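Local coordinates for protein MdcA (Pseudomonas aeruginosa, PDB 5VIT) that probably transfers the acyl carrier protein from an acetyl group to malonate, as the alpha subunit of malonate decarboxylase, at residues 34-39 with 213-218; 151-156 with 218-223; 235-240 with 262-267. All blocks are in the same frame, centred on the assembly; numbering follows the deposited sequence.

Interaction 1: 34-39 with 213-218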
# COMPACT_ATOMS: atom_id res chain seq x y z
N LEU A 34 26.21 20.20 -51.87
CA LEU A 34 27.56 20.48 -51.43
C LEU A 34 28.45 19.26 -51.60
O LEU A 34 28.05 18.14 -51.31
CB LEU A 34 27.60 20.93 -49.97
CG LEU A 34 27.36 22.41 -49.66
CD1 LEU A 34 27.21 22.63 -48.16
CD2 LEU A 34 28.49 23.26 -50.20
N PRO A 35 29.68 19.49 -52.09
CA PRO A 35 30.67 18.42 -52.18
C PRO A 35 31.14 17.99 -50.80
O PRO A 35 31.51 18.83 -49.97
CB PRO A 35 31.82 19.08 -52.97
CG PRO A 35 31.19 20.24 -53.66
CD PRO A 35 30.14 20.73 -52.72
N ARG A 36 31.12 16.68 -50.56
CA ARG A 36 31.57 16.12 -49.30
C ARG A 36 33.02 16.52 -48.97
O ARG A 36 33.41 16.59 -47.81
CB ARG A 36 31.42 14.59 -49.34
CG ARG A 36 32.02 13.84 -48.18
CD ARG A 36 31.64 12.37 -48.23
NE ARG A 36 31.94 11.77 -49.53
CZ ARG A 36 31.01 11.40 -50.41
NH1 ARG A 36 29.72 11.57 -50.14
NH2 ARG A 36 31.38 10.87 -51.57
N GLU A 37 33.81 16.81 -50.01
CA GLU A 37 35.22 17.16 -49.83
C GLU A 37 35.42 18.56 -49.25
O GLU A 37 36.34 18.80 -48.47
CB GLU A 37 35.97 17.02 -51.17
CG GLU A 37 37.23 17.88 -51.32
CD GLU A 37 36.95 19.26 -51.91
OE1 GLU A 37 35.85 19.46 -52.47
OE2 GLU A 37 37.83 20.15 -51.81
N GLY A 38 34.56 19.50 -49.63
CA GLY A 38 34.71 20.87 -49.16
C GLY A 38 33.71 21.28 -48.09
O GLY A 38 33.46 22.48 -47.92
N LEU A 39 33.14 20.31 -47.38
CA LEU A 39 32.11 20.61 -46.38
C LEU A 39 32.68 21.48 -45.27
O LEU A 39 32.04 22.44 -44.84
CB LEU A 39 31.51 19.33 -45.79
CG LEU A 39 30.38 19.54 -44.76
CD1 LEU A 39 29.16 20.19 -45.40
CD2 LEU A 39 29.98 18.23 -44.09
N VAL A 213 22.19 20.36 -49.35
CA VAL A 213 22.29 18.95 -48.99
C VAL A 213 23.72 18.44 -49.25
O VAL A 213 24.43 18.96 -50.12
CB VAL A 213 21.30 18.08 -49.77
CG1 VAL A 213 19.89 18.40 -49.36
CG2 VAL A 213 21.48 18.27 -51.26
N VAL A 214 24.13 17.44 -48.47
CA VAL A 214 25.43 16.81 -48.60
C VAL A 214 25.27 15.31 -48.47
O VAL A 214 24.64 14.83 -47.51
CB VAL A 214 26.43 17.27 -47.52
CG1 VAL A 214 27.84 16.82 -47.87
CG2 VAL A 214 26.39 18.77 -47.35
N GLU A 215 25.82 14.55 -49.41
CA GLU A 215 25.89 13.11 -49.22
C GLU A 215 26.90 12.83 -48.11
O GLU A 215 28.06 13.26 -48.17
CB GLU A 215 26.28 12.40 -50.52
CG GLU A 215 25.97 10.90 -50.50
CD GLU A 215 26.19 10.21 -51.85
OE1 GLU A 215 25.22 10.14 -52.65
OE2 GLU A 215 27.32 9.75 -52.10
N ALA A 216 26.46 12.13 -47.07
CA ALA A 216 27.33 11.90 -45.93
C ALA A 216 28.40 10.85 -46.26
O ALA A 216 28.20 10.01 -47.14
CB ALA A 216 26.52 11.47 -44.73
N ASP A 217 29.51 10.90 -45.54
CA ASP A 217 30.59 9.94 -45.75
C ASP A 217 30.15 8.53 -45.35
O ASP A 217 30.72 7.55 -45.81
CB ASP A 217 31.86 10.36 -45.00
CG ASP A 217 31.68 10.45 -43.49
OD1 ASP A 217 30.52 10.54 -43.01
OD2 ASP A 217 32.71 10.43 -42.78
N GLN A 218 29.12 8.43 -44.51
CA GLN A 218 28.51 7.15 -44.17
C GLN A 218 27.10 7.39 -43.61
O GLN A 218 26.77 8.53 -43.29
CB GLN A 218 29.37 6.40 -43.16
CG GLN A 218 29.86 7.25 -42.03
CD GLN A 218 30.55 6.43 -40.98
OE1 GLN A 218 29.90 5.83 -40.13
NE2 GLN A 218 31.88 6.37 -41.05
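Leu34 and Val213 are joined backbone to backbone, Leu34 N giving its hydrogen to Val213 O at 2.8 Å. A second hydrogen bond comes from a side chain: Arg36 NH1 reaches Glu215 O at 3.1 Å, the oxygen lying near the guanidinium plane while the nitrogen stands above the plane of the carbonyl. The same NH1 forms a salt bridge with Glu215 OE2 at 3.6 Å, so one nitrogen serves both the main chain and, at longer range, the carboxylate, with the two flat groups only 14° apart. The Arg36 chain is extended as far as CD, with CG anti to the backbone N (chi1 172°), and bends at chi3 (52°), which places NE. Arginine suits the place because its methylenes also pack, CD resting 3.6 Å from Asp217 CA. The apolar part gathers on Val214 CG2, which Leu34 CB meets at 3.6 Å and Leu39 CD1 at 3.7 Å from clearly different directions; a branched valine puts a methyl within reach of both. Strand 33-34 is outermost in this chain's parallel sheet, and strand 212-215 separates it from strand 185-190. Helix 64-70 packs alongside, Phe65 touching Arg36, Leu39 and Asp217, while Arg68 takes the Asp217 carboxylate in a salt bridge.

Interaction 2: 151-156 with 218-223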
# COMPACT_ATOMS: atom_id res chain seq x y z
N LEU A 151 21.94 22.26 -38.58
CA LEU A 151 22.70 21.13 -39.10
C LEU A 151 21.95 19.84 -38.81
O LEU A 151 21.97 19.34 -37.67
CB LEU A 151 24.10 21.10 -38.49
CG LEU A 151 24.84 22.43 -38.60
CD1 LEU A 151 26.18 22.39 -37.88
CD2 LEU A 151 24.99 22.80 -40.07
N VAL A 152 21.25 19.30 -39.80
CA VAL A 152 20.35 18.18 -39.53
C VAL A 152 20.58 17.05 -40.54
O VAL A 152 21.37 17.19 -41.46
CB VAL A 152 18.86 18.63 -39.55
CG1 VAL A 152 18.62 19.76 -38.55
CG2 VAL A 152 18.39 19.03 -40.94
N ALA A 153 19.87 15.94 -40.35
CA ALA A 153 20.16 14.74 -41.11
C ALA A 153 18.90 14.10 -41.70
O ALA A 153 17.83 14.18 -41.11
CB ALA A 153 20.90 13.73 -40.23
N GLY A 154 19.05 13.47 -42.86
CA GLY A 154 17.97 12.73 -43.49
C GLY A 154 18.49 11.46 -44.14
O GLY A 154 19.71 11.26 -44.25
N PHE A 155 17.58 10.58 -44.56
CA PHE A 155 17.98 9.40 -45.33
C PHE A 155 18.27 9.74 -46.81
O PHE A 155 19.33 9.40 -47.33
CB PHE A 155 16.91 8.32 -45.26
CG PHE A 155 16.96 7.49 -44.01
CD1 PHE A 155 15.99 7.64 -43.02
CD2 PHE A 155 17.97 6.55 -43.82
CE1 PHE A 155 16.02 6.87 -41.86
CE2 PHE A 155 18.01 5.77 -42.66
CZ PHE A 155 17.02 5.94 -41.68
N VAL A 156 17.33 10.42 -47.46
CA VAL A 156 17.43 10.66 -48.90
C VAL A 156 17.07 12.09 -49.26
O VAL A 156 16.11 12.64 -48.72
CB VAL A 156 16.49 9.71 -49.70
CG1 VAL A 156 16.73 9.85 -51.19
CG2 VAL A 156 16.68 8.25 -49.27
N GLN A 218 29.12 8.43 -44.51
CA GLN A 218 28.51 7.15 -44.17
C GLN A 218 27.10 7.39 -43.61
O GLN A 218 26.77 8.53 -43.29
CB GLN A 218 29.37 6.40 -43.16
CG GLN A 218 29.86 7.25 -42.03
CD GLN A 218 30.55 6.43 -40.98
OE1 GLN A 218 29.90 5.83 -40.13
NE2 GLN A 218 31.88 6.37 -41.05
N PRO A 219 26.27 6.33 -43.50
CA PRO A 219 24.92 6.53 -42.95
C PRO A 219 24.95 7.23 -41.59
O PRO A 219 25.87 7.01 -40.78
CB PRO A 219 24.37 5.09 -42.83
CG PRO A 219 25.12 4.31 -43.89
CD PRO A 219 26.49 4.94 -43.97
N PHE A 220 23.98 8.11 -41.36
CA PHE A 220 23.99 8.91 -40.15
C PHE A 220 23.80 7.98 -38.98
O PHE A 220 23.04 7.01 -39.07
CB PHE A 220 22.92 10.03 -40.17
CG PHE A 220 21.50 9.54 -40.26
CD1 PHE A 220 20.80 9.15 -39.12
CD2 PHE A 220 20.84 9.52 -41.48
CE1 PHE A 220 19.50 8.72 -39.20
CE2 PHE A 220 19.52 9.09 -41.57
CZ PHE A 220 18.84 8.70 -40.42
N TYR A 221 24.50 8.27 -37.89
CA TYR A 221 24.50 7.42 -36.72
C TYR A 221 23.11 7.40 -36.08
O TYR A 221 22.46 8.44 -35.95
CB TYR A 221 25.57 7.88 -35.73
CG TYR A 221 25.75 6.91 -34.58
CD1 TYR A 221 26.66 5.86 -34.66
CD2 TYR A 221 24.98 7.04 -33.42
CE1 TYR A 221 26.81 4.96 -33.61
CE2 TYR A 221 25.13 6.15 -32.37
CZ TYR A 221 26.03 5.11 -32.47
OH TYR A 221 26.15 4.24 -31.41
N ILE A 222 22.65 6.22 -35.70
CA ILE A 222 21.39 6.11 -34.99
C ILE A 222 21.64 5.44 -33.65
O ILE A 222 22.18 4.35 -33.58
CB ILE A 222 20.33 5.33 -35.79
CG1 ILE A 222 20.08 6.01 -37.13
CG2 ILE A 222 19.03 5.23 -35.00
CD1 ILE A 222 19.16 5.25 -38.06
N GLU A 223 21.25 6.11 -32.57
CA GLU A 223 21.34 5.54 -31.24
C GLU A 223 20.02 4.86 -30.84
O GLU A 223 18.96 5.48 -30.90
CB GLU A 223 21.71 6.63 -30.23
CG GLU A 223 21.82 6.12 -28.80
CD GLU A 223 23.08 5.29 -28.60
OE1 GLU A 223 24.05 5.46 -29.38
OE2 GLU A 223 23.09 4.47 -27.68
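Ala153 and Phe220 are the residues whose CA atoms come nearest, 7.0 Å apart, and no hydrogen bond joins the two segments. Side chains bridge the gap, above all two phenylalanines. The Phe220 ring presents its edge to a face of Phe155 in an edge-to-face pair, with centroids 4.7 Å apart and planes inclined at 57°, a tilted version of the T-shape. Phe220 CZ comes within 3.5 Å of Phe155 CZ, displaced toward the rim of that ring, while Phe220 CE2 is 3.7 Å from Phe155 CD2. Phe220 CG lies between its own backbone N and carbonyl carbon (chi1 62°), a turn that starts the ring toward strand 149-154 and Phe155. The chain turns a corner at Phe155, which together with Val156 forms a classic beta bulge, both residues lying opposite Tyr164 of strand 163-164. Gly154 O approaches the Phe220 ring obliquely, 3.5 Å from CE2. Ala153 suits its position because its lone methyl, CB, leaves room for the aromatic residue and touches Phe220 CB at 4.2 Å. Ile222 adds a lighter apolar contact, CD1 to Phe155 CZ at 4.3 Å. The polar main chain is held from outside: Asn191 OD1 accepts the hydrogen of Phe220 N, and Lys61 NZ donates to Ala153 O.

Interaction 3: 235-240 with 262-267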
# COMPACT_ATOMS: atom_id res chain seq x y z
N PRO A 235 13.42 -9.61 -10.78
CA PRO A 235 12.16 -9.75 -10.03
C PRO A 235 11.67 -8.47 -9.33
O PRO A 235 10.46 -8.26 -9.31
CB PRO A 235 12.49 -10.85 -8.99
CG PRO A 235 13.81 -11.48 -9.45
CD PRO A 235 14.20 -10.86 -10.76
N VAL A 236 12.56 -7.65 -8.78
CA VAL A 236 12.12 -6.41 -8.12
C VAL A 236 11.45 -5.45 -9.13
O VAL A 236 10.46 -4.78 -8.79
CB VAL A 236 13.29 -5.68 -7.41
CG1 VAL A 236 14.39 -5.28 -8.39
CG2 VAL A 236 12.78 -4.46 -6.66
N HIS A 237 11.94 -5.41 -10.37
CA HIS A 237 11.29 -4.63 -11.43
C HIS A 237 9.87 -5.14 -11.66
O HIS A 237 8.90 -4.37 -11.71
CB HIS A 237 12.06 -4.72 -12.73
CG HIS A 237 13.45 -4.19 -12.66
ND1 HIS A 237 14.51 -4.78 -13.30
CD2 HIS A 237 13.96 -3.10 -12.03
CE1 HIS A 237 15.61 -4.09 -13.07
NE2 HIS A 237 15.30 -3.07 -12.30
N VAL A 238 9.77 -6.45 -11.81
CA VAL A 238 8.50 -7.09 -12.09
C VAL A 238 7.49 -6.80 -10.98
O VAL A 238 6.31 -6.56 -11.26
CB VAL A 238 8.68 -8.61 -12.27
CG1 VAL A 238 7.35 -9.29 -12.52
CG2 VAL A 238 9.63 -8.87 -13.44
N LEU A 239 7.96 -6.80 -9.73
CA LEU A 239 7.12 -6.46 -8.58
C LEU A 239 6.57 -5.04 -8.70
O LEU A 239 5.36 -4.84 -8.58
CB LEU A 239 7.90 -6.63 -7.28
CG LEU A 239 7.16 -6.25 -5.98
CD1 LEU A 239 5.73 -6.82 -5.88
CD2 LEU A 239 8.00 -6.70 -4.79
N MET A 240 7.44 -4.06 -8.96
CA MET A 240 6.98 -2.68 -9.15
C MET A 240 6.01 -2.59 -10.34
O MET A 240 4.97 -1.93 -10.27
CB MET A 240 8.19 -1.75 -9.34
CG MET A 240 9.09 -1.69 -8.12
SD MET A 240 10.36 -0.41 -8.20
CE MET A 240 11.47 -0.99 -9.47
N GLY A 262 13.63 3.26 -19.63
CA GLY A 262 14.18 2.41 -18.59
C GLY A 262 13.64 1.01 -18.37
O GLY A 262 12.64 0.60 -18.96
N PHE A 263 14.31 0.28 -17.48
CA PHE A 263 13.96 -1.11 -17.22
C PHE A 263 12.66 -1.22 -16.47
O PHE A 263 11.88 -2.14 -16.71
CB PHE A 263 15.08 -1.83 -16.45
CG PHE A 263 16.33 -2.04 -17.26
CD1 PHE A 263 17.49 -1.33 -16.96
CD2 PHE A 263 16.35 -2.92 -18.33
CE1 PHE A 263 18.65 -1.52 -17.72
CE2 PHE A 263 17.49 -3.11 -19.09
CZ PHE A 263 18.64 -2.41 -18.79
N ASN A 264 12.42 -0.29 -15.55
CA ASN A 264 11.19 -0.27 -14.77
C ASN A 264 9.95 -0.28 -15.65
O ASN A 264 9.02 -1.06 -15.42
CB ASN A 264 11.15 0.95 -13.83
CG ASN A 264 12.22 0.90 -12.73
OD1 ASN A 264 13.00 -0.05 -12.65
ND2 ASN A 264 12.28 1.94 -11.91
N THR A 265 9.92 0.57 -16.67
CA THR A 265 8.75 0.66 -17.54
C THR A 265 8.74 -0.48 -18.54
O THR A 265 7.66 -0.96 -18.95
CB THR A 265 8.69 1.99 -18.29
OG1 THR A 265 9.94 2.22 -18.97
CG2 THR A 265 8.42 3.13 -17.31
N ALA A 266 9.94 -0.89 -18.96
CA ALA A 266 10.07 -2.02 -19.87
C ALA A 266 9.38 -3.26 -19.24
O ALA A 266 8.68 -4.01 -19.93
CB ALA A 266 11.54 -2.30 -20.18
N ALA A 267 9.56 -3.43 -17.93
CA ALA A 267 8.94 -4.53 -17.19
C ALA A 267 7.41 -4.49 -17.23
O ALA A 267 6.74 -5.53 -17.35
CB ALA A 267 9.44 -4.53 -15.72
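His237 and Asn264 meet where helix 235-250 crosses helix 263-278, two consecutive helices joined through strand 256-259 of the mixed sheet. The short segments approach to 8.4 Å between axes, at a signed crossing angle of -63°. Such closeness is possible because Ala267 offers only a methyl: its CB lies 4.0 Å from His237 CB and is also near the backbone of the first helix, so a small residue suits this point. The His237 ring, directed with CG anti to its carbonyl carbon (chi1 -62°), reaches over to the start of the second helix. There Phe263 CB rests on one ring face, 4.1 Å from His237 CE1 and toward the rim, while Val236 CG1 of its own helix lies over the opposite face; the flat imidazole is thus sandwiched between aliphatic groups. His237 ND1 accepts a hydrogen bond from Lys234 N, just before the helix. Asn264 OD1 sits 3.3 Å from His237 CD2, ring and amide planes 50° apart, in a contact that is not a hydrogen bond. The same oxygen touches Met240 CE at 3.7 Å, the flexible thioether bending at chi3 to bring its methyl against the amide. Asn264 ND2 is satisfied elsewhere, donating to Met420 O at the end of strand 416-420. Val236 and Leu239 also pack on Val84 and Leu87, respectively, of the MdcC chain. Helix 263-278 links strands 256-259 and 288-290, parallel neighbours in the sheet, and so is the connecting helix of a beta-alpha-beta crossover, the recurrent unit of parallel alpha/beta folds.

Overall arrangement
Interactions 1 and 2 belong to the same parallel sheet, their centres 12 Å apart, and share Gln218, where the chain leaving strand 212-215 passes from one contact to the next. Interaction 1 joins the edge strand and the turn after it to the next strand, adding to a buried aliphatic cluster the ionic and hydrogen-bonded contacts of the exposed Arg36. Interaction 2 meets a more central strand at its end and relies on aromatic and apolar packing. Interaction 3 lies about 44 Å from interaction 1, centre to centre, on the opposite side of the chain's centre; it joins two helices beside the mixed sheet, mostly buried, by small-residue and imidazole packing. It is also the one whose segments touch another subunit.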